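Local coordinates for protein type VI secretion system component (Escherichia coli O6, PDB 2P5Z) that is a component of the type VI secretion apparatus and probably serves as part of its injection device, resembling the phage T4 tail proteins gp27 and gp5, at residues 177-189 against 198-210. Residues are numbered along the deposited sequence; the frame is centred on the assembly and turned at random. Where two conformers were deposited one is given.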
loop_
_atom_site.group_PDB
_atom_site.type_symbol
_atom_site.label_atom_id
_atom_site.label_comp_id
_atom_site.label_asym_id
_atom_site.label_seq_id
_atom_site.Cartn_x
_atom_site.Cartn_y
_atom_site.Cartn_z
ATOM N N ARG A 177 14.291 5.658 -11.296
ATOM C CA ARG A 177 15.092 4.803 -10.418
ATOM C C ARG A 177 16.594 4.929 -10.692
ATOM O O ARG A 177 17.380 5.135 -9.756
ATOM C CB ARG A 177 14.666 3.346 -10.532
ATOM C CG ARG A 177 15.481 2.432 -9.640
ATOM C CD ARG A 177 14.900 1.020 -9.496
ATOM N NE ARG A 177 14.848 0.253 -10.745
ATOM C CZ ARG A 177 15.903 -0.306 -11.352
ATOM N NH1 ARG A 177 17.135 -0.182 -10.854
ATOM N NH2 ARG A 177 15.720 -0.990 -12.477
ATOM N N LEU A 178 16.983 4.860 -11.970
ATOM C CA LEU A 178 18.399 4.958 -12.330
ATOM C C LEU A 178 18.991 6.296 -11.948
ATOM O O LEU A 178 20.087 6.343 -11.374
ATOM C CB LEU A 178 18.642 4.722 -13.830
ATOM C CG LEU A 178 18.396 3.395 -14.565
ATOM C CD1 LEU A 178 19.059 3.467 -15.906
ATOM C CD2 LEU A 178 18.875 2.172 -13.809
ATOM N N LEU A 179 18.276 7.378 -12.266
ATOM C CA LEU A 179 18.726 8.718 -11.895
ATOM C C LEU A 179 18.797 8.897 -10.379
ATOM O O LEU A 179 19.746 9.491 -9.864
ATOM C CB LEU A 179 17.815 9.764 -12.488
ATOM C CG LEU A 179 17.723 9.811 -14.012
ATOM C CD1 LEU A 179 16.603 10.761 -14.377
ATOM C CD2 LEU A 179 19.035 10.245 -14.651
ATOM N N SER A 180 17.825 8.348 -9.655
ATOM C CA SER A 180 17.797 8.581 -8.211
ATOM C C SER A 180 18.868 7.806 -7.450
ATOM O O SER A 180 19.412 8.325 -6.462
ATOM C CB SER A 180 16.426 8.296 -7.610
ATOM O OG SER A 180 16.246 6.907 -7.433
ATOM N N GLU A 181 19.159 6.584 -7.911
ATOM C CA GLU A 181 20.154 5.709 -7.278
ATOM C C GLU A 181 21.532 6.354 -7.315
ATOM O O GLU A 181 22.354 6.138 -6.436
ATOM C CB GLU A 181 20.173 4.329 -7.946
ATOM C CG GLU A 181 19.298 3.277 -7.258
ATOM C CD GLU A 181 18.803 2.170 -8.187
ATOM O OE1 GLU A 181 19.150 2.170 -9.377
ATOM O OE2 GLU A 181 18.034 1.302 -7.726
ATOM N N VAL A 182 21.738 7.199 -8.314
ATOM C CA VAL A 182 22.997 7.869 -8.548
ATOM C C VAL A 182 22.855 9.371 -8.205
ATOM O O VAL A 182 23.824 10.140 -8.230
ATOM C CB VAL A 182 23.377 7.580 -10.016
ATOM C CG1 VAL A 182 23.356 8.811 -10.878
ATOM C CG2 VAL A 182 24.663 6.778 -10.112
ATOM N N GLY A 183 21.630 9.774 -7.853
ATOM C CA GLY A 183 21.382 11.109 -7.323
ATOM C C GLY A 183 21.326 12.233 -8.341
ATOM O O GLY A 183 21.614 13.384 -8.009
ATOM N N ILE A 184 20.977 11.904 -9.583
ATOM C CA ILE A 184 20.764 12.916 -10.614
ATOM C C ILE A 184 19.315 13.371 -10.489
ATOM O O ILE A 184 18.421 12.577 -10.184
ATOM C CB ILE A 184 21.039 12.363 -12.057
ATOM C CG1 ILE A 184 22.532 12.129 -12.276
ATOM C CG2 ILE A 184 20.570 13.322 -13.161
ATOM C CD1 ILE A 184 22.835 11.360 -13.562
ATOM N N TRP A 185 19.085 14.658 -10.698
ATOM C CA TRP A 185 17.740 15.182 -10.633
ATOM C C TRP A 185 17.388 15.995 -11.855
ATOM O O TRP A 185 18.265 16.437 -12.600
ATOM C CB TRP A 185 17.528 16.008 -9.368
ATOM C CG TRP A 185 18.495 17.115 -9.152
ATOM C CD1 TRP A 185 19.703 17.032 -8.522
ATOM C CD2 TRP A 185 18.322 18.485 -9.509
ATOM N NE1 TRP A 185 20.308 18.268 -8.485
ATOM C CE2 TRP A 185 19.481 19.179 -9.086
ATOM C CE3 TRP A 185 17.314 19.196 -10.162
ATOM C CZ2 TRP A 185 19.653 20.552 -9.282
ATOM C CZ3 TRP A 185 17.487 20.576 -10.361
ATOM C CH2 TRP A 185 18.647 21.233 -9.922
ATOM N N PHE A 186 16.095 16.190 -12.052
ATOM C CA PHE A 186 15.650 17.022 -13.142
ATOM C C PHE A 186 14.558 18.049 -12.804
ATOM O O PHE A 186 13.811 17.908 -11.825
ATOM C CB PHE A 186 15.240 16.172 -14.351
ATOM C CG PHE A 186 14.136 15.190 -14.084
ATOM C CD1 PHE A 186 14.414 13.923 -13.582
ATOM C CD2 PHE A 186 12.819 15.512 -14.390
ATOM C CE1 PHE A 186 13.388 12.995 -13.370
ATOM C CE2 PHE A 186 11.775 14.590 -14.178
ATOM C CZ PHE A 186 12.068 13.318 -13.695
ATOM N N ARG A 187 14.475 19.069 -13.651
ATOM C CA ARG A 187 13.361 19.984 -13.642
ATOM C C ARG A 187 12.937 20.300 -15.060
ATOM O O ARG A 187 13.641 19.982 -16.020
ATOM C CB ARG A 187 13.731 21.280 -12.927
ATOM C CG ARG A 187 14.691 22.174 -13.663
ATOM C CD ARG A 187 15.235 23.174 -12.679
ATOM N NE ARG A 187 16.201 24.082 -13.274
ATOM C CZ ARG A 187 15.880 25.222 -13.868
ATOM N NH1 ARG A 187 14.604 25.602 -13.953
ATOM N NH2 ARG A 187 16.842 25.976 -14.384
ATOM N N PHE A 188 11.790 20.954 -15.182
ATOM C CA PHE A 188 11.275 21.342 -16.471
ATOM C C PHE A 188 11.497 22.826 -16.685
ATOM O O PHE A 188 11.515 23.600 -15.734
ATOM C CB PHE A 188 9.811 20.953 -16.579
ATOM C CG PHE A 188 9.599 19.477 -16.606
ATOM C CD1 PHE A 188 9.537 18.796 -17.808
ATOM C CD2 PHE A 188 9.493 18.755 -15.432
ATOM C CE1 PHE A 188 9.364 17.439 -17.835
ATOM C CE2 PHE A 188 9.324 17.388 -15.454
ATOM C CZ PHE A 188 9.255 16.732 -16.660
ATOM N N ALA A 189 11.726 23.217 -17.934
ATOM C CA ALA A 189 11.934 24.620 -18.268
ATOM C C ALA A 189 11.278 24.868 -19.599
ATOM O O ALA A 189 10.906 23.924 -20.296
ATOM C CB ALA A 189 13.419 24.954 -18.324
ATOM N N VAL A 198 11.208 21.553 -21.732
ATOM C CA VAL A 198 12.539 20.978 -21.850
ATOM C C VAL A 198 12.923 20.384 -20.493
ATOM O O VAL A 198 12.873 21.093 -19.480
ATOM C CB VAL A 198 13.584 22.088 -22.216
ATOM C CG1 VAL A 198 14.998 21.544 -22.213
ATOM C CG2 VAL A 198 13.255 22.756 -23.567
ATOM N N ILE A 199 13.298 19.096 -20.470
ATOM C CA ILE A 199 13.807 18.426 -19.262
ATOM C C ILE A 199 15.277 18.734 -19.024
ATOM O O ILE A 199 16.118 18.430 -19.847
ATOM C CB ILE A 199 13.728 16.894 -19.400
ATOM C CG1 ILE A 199 12.337 16.456 -19.869
ATOM C CG2 ILE A 199 14.148 16.211 -18.098
ATOM C CD1 ILE A 199 12.308 15.045 -20.385
ATOM N N GLU A 200 15.619 19.314 -17.891
ATOM C CA GLU A 200 17.006 19.602 -17.656
ATOM C C GLU A 200 17.484 18.774 -16.514
ATOM O O GLU A 200 16.898 18.822 -15.447
ATOM C CB GLU A 200 17.206 21.085 -17.369
ATOM C CG GLU A 200 16.516 21.970 -18.395
ATOM C CD GLU A 200 16.873 23.417 -18.253
ATOM O OE1 GLU A 200 17.387 23.799 -17.178
ATOM O OE2 GLU A 200 16.633 24.168 -19.229
ATOM N N PHE A 201 18.557 18.023 -16.740
ATOM C CA PHE A 201 19.131 17.148 -15.727
ATOM C C PHE A 201 20.331 17.811 -15.069
ATOM O O PHE A 201 21.110 18.503 -15.736
ATOM C CB PHE A 201 19.584 15.821 -16.344
ATOM C CG PHE A 201 18.476 15.028 -17.023
ATOM C CD1 PHE A 201 17.714 14.104 -16.300
ATOM C CD2 PHE A 201 18.237 15.164 -18.385
ATOM C CE1 PHE A 201 16.725 13.341 -16.914
ATOM C CE2 PHE A 201 17.245 14.408 -19.008
ATOM C CZ PHE A 201 16.486 13.485 -18.260
ATOM N N TYR A 202 20.483 17.599 -13.759
ATOM C CA TYR A 202 21.609 18.142 -12.997
ATOM C C TYR A 202 21.935 17.189 -11.864
ATOM O O TYR A 202 21.082 16.392 -11.464
ATOM C CB TYR A 202 21.260 19.484 -12.344
ATOM C CG TYR A 202 20.781 20.567 -13.266
ATOM C CD1 TYR A 202 21.683 21.339 -13.993
ATOM C CD2 TYR A 202 19.430 20.814 -13.417
ATOM C CE1 TYR A 202 21.250 22.346 -14.820
ATOM C CE2 TYR A 202 18.987 21.800 -14.254
ATOM C CZ TYR A 202 19.897 22.567 -14.952
ATOM O OH TYR A 202 19.445 23.542 -15.807
ATOM N N ASP A 203 23.150 17.313 -11.328
ATOM C CA ASP A 203 23.583 16.529 -10.183
ATOM C C ASP A 203 24.154 17.338 -9.012
ATOM O O ASP A 203 24.534 16.761 -7.974
ATOM C CB ASP A 203 24.536 15.393 -10.594
ATOM C CG ASP A 203 25.785 15.863 -11.363
ATOM O OD1 ASP A 203 26.277 16.992 -11.160
ATOM O OD2 ASP A 203 26.310 15.048 -12.167
ATOM N N ASP A 204 24.214 18.660 -9.167
ATOM C CA ASP A 204 24.689 19.509 -8.070
ATOM C C ASP A 204 24.020 20.881 -7.989
ATOM O O ASP A 204 23.208 21.254 -8.847
ATOM C CB ASP A 204 26.218 19.669 -8.114
ATOM C CG ASP A 204 26.680 20.662 -9.169
ATOM O OD1 ASP A 204 26.006 20.833 -10.217
ATOM O OD2 ASP A 204 27.741 21.277 -8.953
ATOM N N GLN A 205 24.429 21.637 -6.973
ATOM C CA GLN A 205 23.940 22.990 -6.694
ATOM C C GLN A 205 24.127 24.037 -7.805
ATOM O O GLN A 205 23.464 25.071 -7.801
ATOM C CB GLN A 205 24.547 23.465 -5.383
ATOM C CG GLN A 205 25.653 22.558 -4.919
ATOM C CD GLN A 205 25.478 22.131 -3.487
ATOM O OE1 GLN A 205 25.780 20.998 -3.123
ATOM N NE2 GLN A 205 24.984 23.039 -2.660
ATOM N N SER A 206 24.992 23.760 -8.775
ATOM C CA SER A 206 25.164 24.651 -9.914
ATOM C C SER A 206 24.016 24.526 -10.923
ATOM O O SER A 206 23.989 25.210 -11.945
ATOM C CB SER A 206 26.509 24.398 -10.589
ATOM O OG SER A 206 26.530 23.118 -11.194
ATOM N N GLY A 207 23.061 23.654 -10.633
ATOM C CA GLY A 207 21.877 23.548 -11.464
ATOM C C GLY A 207 20.740 24.424 -11.006
ATOM O O GLY A 207 19.745 24.588 -11.719
ATOM N N TYR A 208 20.900 24.984 -9.809
ATOM C CA TYR A 208 19.888 25.825 -9.186
ATOM C C TYR A 208 19.810 27.145 -9.928
ATOM O O TYR A 208 20.816 27.652 -10.411
ATOM C CB TYR A 208 20.242 26.128 -7.729
ATOM C CG TYR A 208 20.382 24.950 -6.780
ATOM C CD1 TYR A 208 19.963 23.670 -7.121
ATOM C CD2 TYR A 208 20.901 25.146 -5.502
ATOM C CE1 TYR A 208 20.091 22.612 -6.217
ATOM C CE2 TYR A 208 21.020 24.104 -4.587
ATOM C CZ TYR A 208 20.616 22.842 -4.946
ATOM O OH TYR A 208 20.746 21.809 -4.034
ATOM N N GLU A 209 18.614 27.701 -10.030
ATOM C CA GLU A 209 18.470 28.986 -10.678
ATOM C C GLU A 209 18.422 30.117 -9.649
ATOM O O GLU A 209 17.596 30.117 -8.736
ATOM C CB GLU A 209 17.245 28.998 -11.577
ATOM C CG GLU A 209 17.191 30.207 -12.478
ATOM C CD GLU A 209 15.991 30.188 -13.384
ATOM O OE1 GLU A 209 15.501 31.286 -13.731
ATOM O OE2 GLU A 209 15.532 29.076 -13.736
ATOM N N ARG A 210 19.332 31.070 -9.808
ATOM C CA ARG A 210 19.456 32.209 -8.902
ATOM C C ARG A 210 19.041 33.497 -9.630
ATOM O O ARG A 210 19.276 33.630 -10.830
ATOM C CB ARG A 210 20.901 32.300 -8.397
ATOM C CG ARG A 210 21.255 31.245 -7.366
ATOM C CD ARG A 210 22.736 30.905 -7.412
ATOM N NE ARG A 210 23.242 30.522 -6.094
ATOM C CZ ARG A 210 23.949 31.323 -5.296
ATOM N NH1 ARG A 210 24.251 32.559 -5.682
ATOM N NH2 ARG A 210 24.364 30.886 -4.113
#
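Tyr202 lays its CB over one face of the Trp185 indole, a CH-pi contact 3.8 Å from the centroid of the six-membered ring, and the Tyr202 carbonyl oxygen lies over the five-membered part of the indole, near CD1. Asp204 O comes to the indole's edge near the ring plane, while Trp185 in turn meets the Tyr208 ring at that ring's edge, CZ2 lying 3.7 Å from Tyr208 CE1. The Tyr202 and Trp185 rings are inclined at 40°, and Gly207 CA sits over one face of the Tyr202 ring, toward its rim. Because CG of Trp185 sits between its backbone N and carbonyl carbon (chi1 55°), the indole folds across toward the partner strand and completes this aromatic cluster.

On the same side of the hairpin, the guanidinium of Arg187 carries Glu200 OE1 over one face, 3.6 Å from NH2; this salt bridge rests on charge alone, with no N-H aimed at the oxygen. Glu209 OE2 is a second anionic partner, 3.4 Å from the same NH2, so the arginine links two acidic groups. Tyr202 OH hydrogen-bonds Glu200 OE1, tying the network to the aromatic cluster.

The other side is apolar. Phe186 and Phe201 lie alongside each other, their planes at 59°; Ile199 CG2 touches Phe186 CB, and Leu179 CD1 reaches the Phe201 edge at CE1, 3.6 Å away. Phe201 also stacks on Phe152.

Between these two layers, paired backbone hydrogen bonds join Trp185 with Tyr202, Arg187 with Glu200 and Ala189 with Val198. Gly183, with positive phi, closes the preceding helix in a Schellman motif, from which the chain enters the antiparallel beta hairpin 185-191/196-202. Strand 150-153 extends it into a small mixed sheet, its apolar face packed against helix 131-140 through Val135, within the phage tail baseplate hub family region.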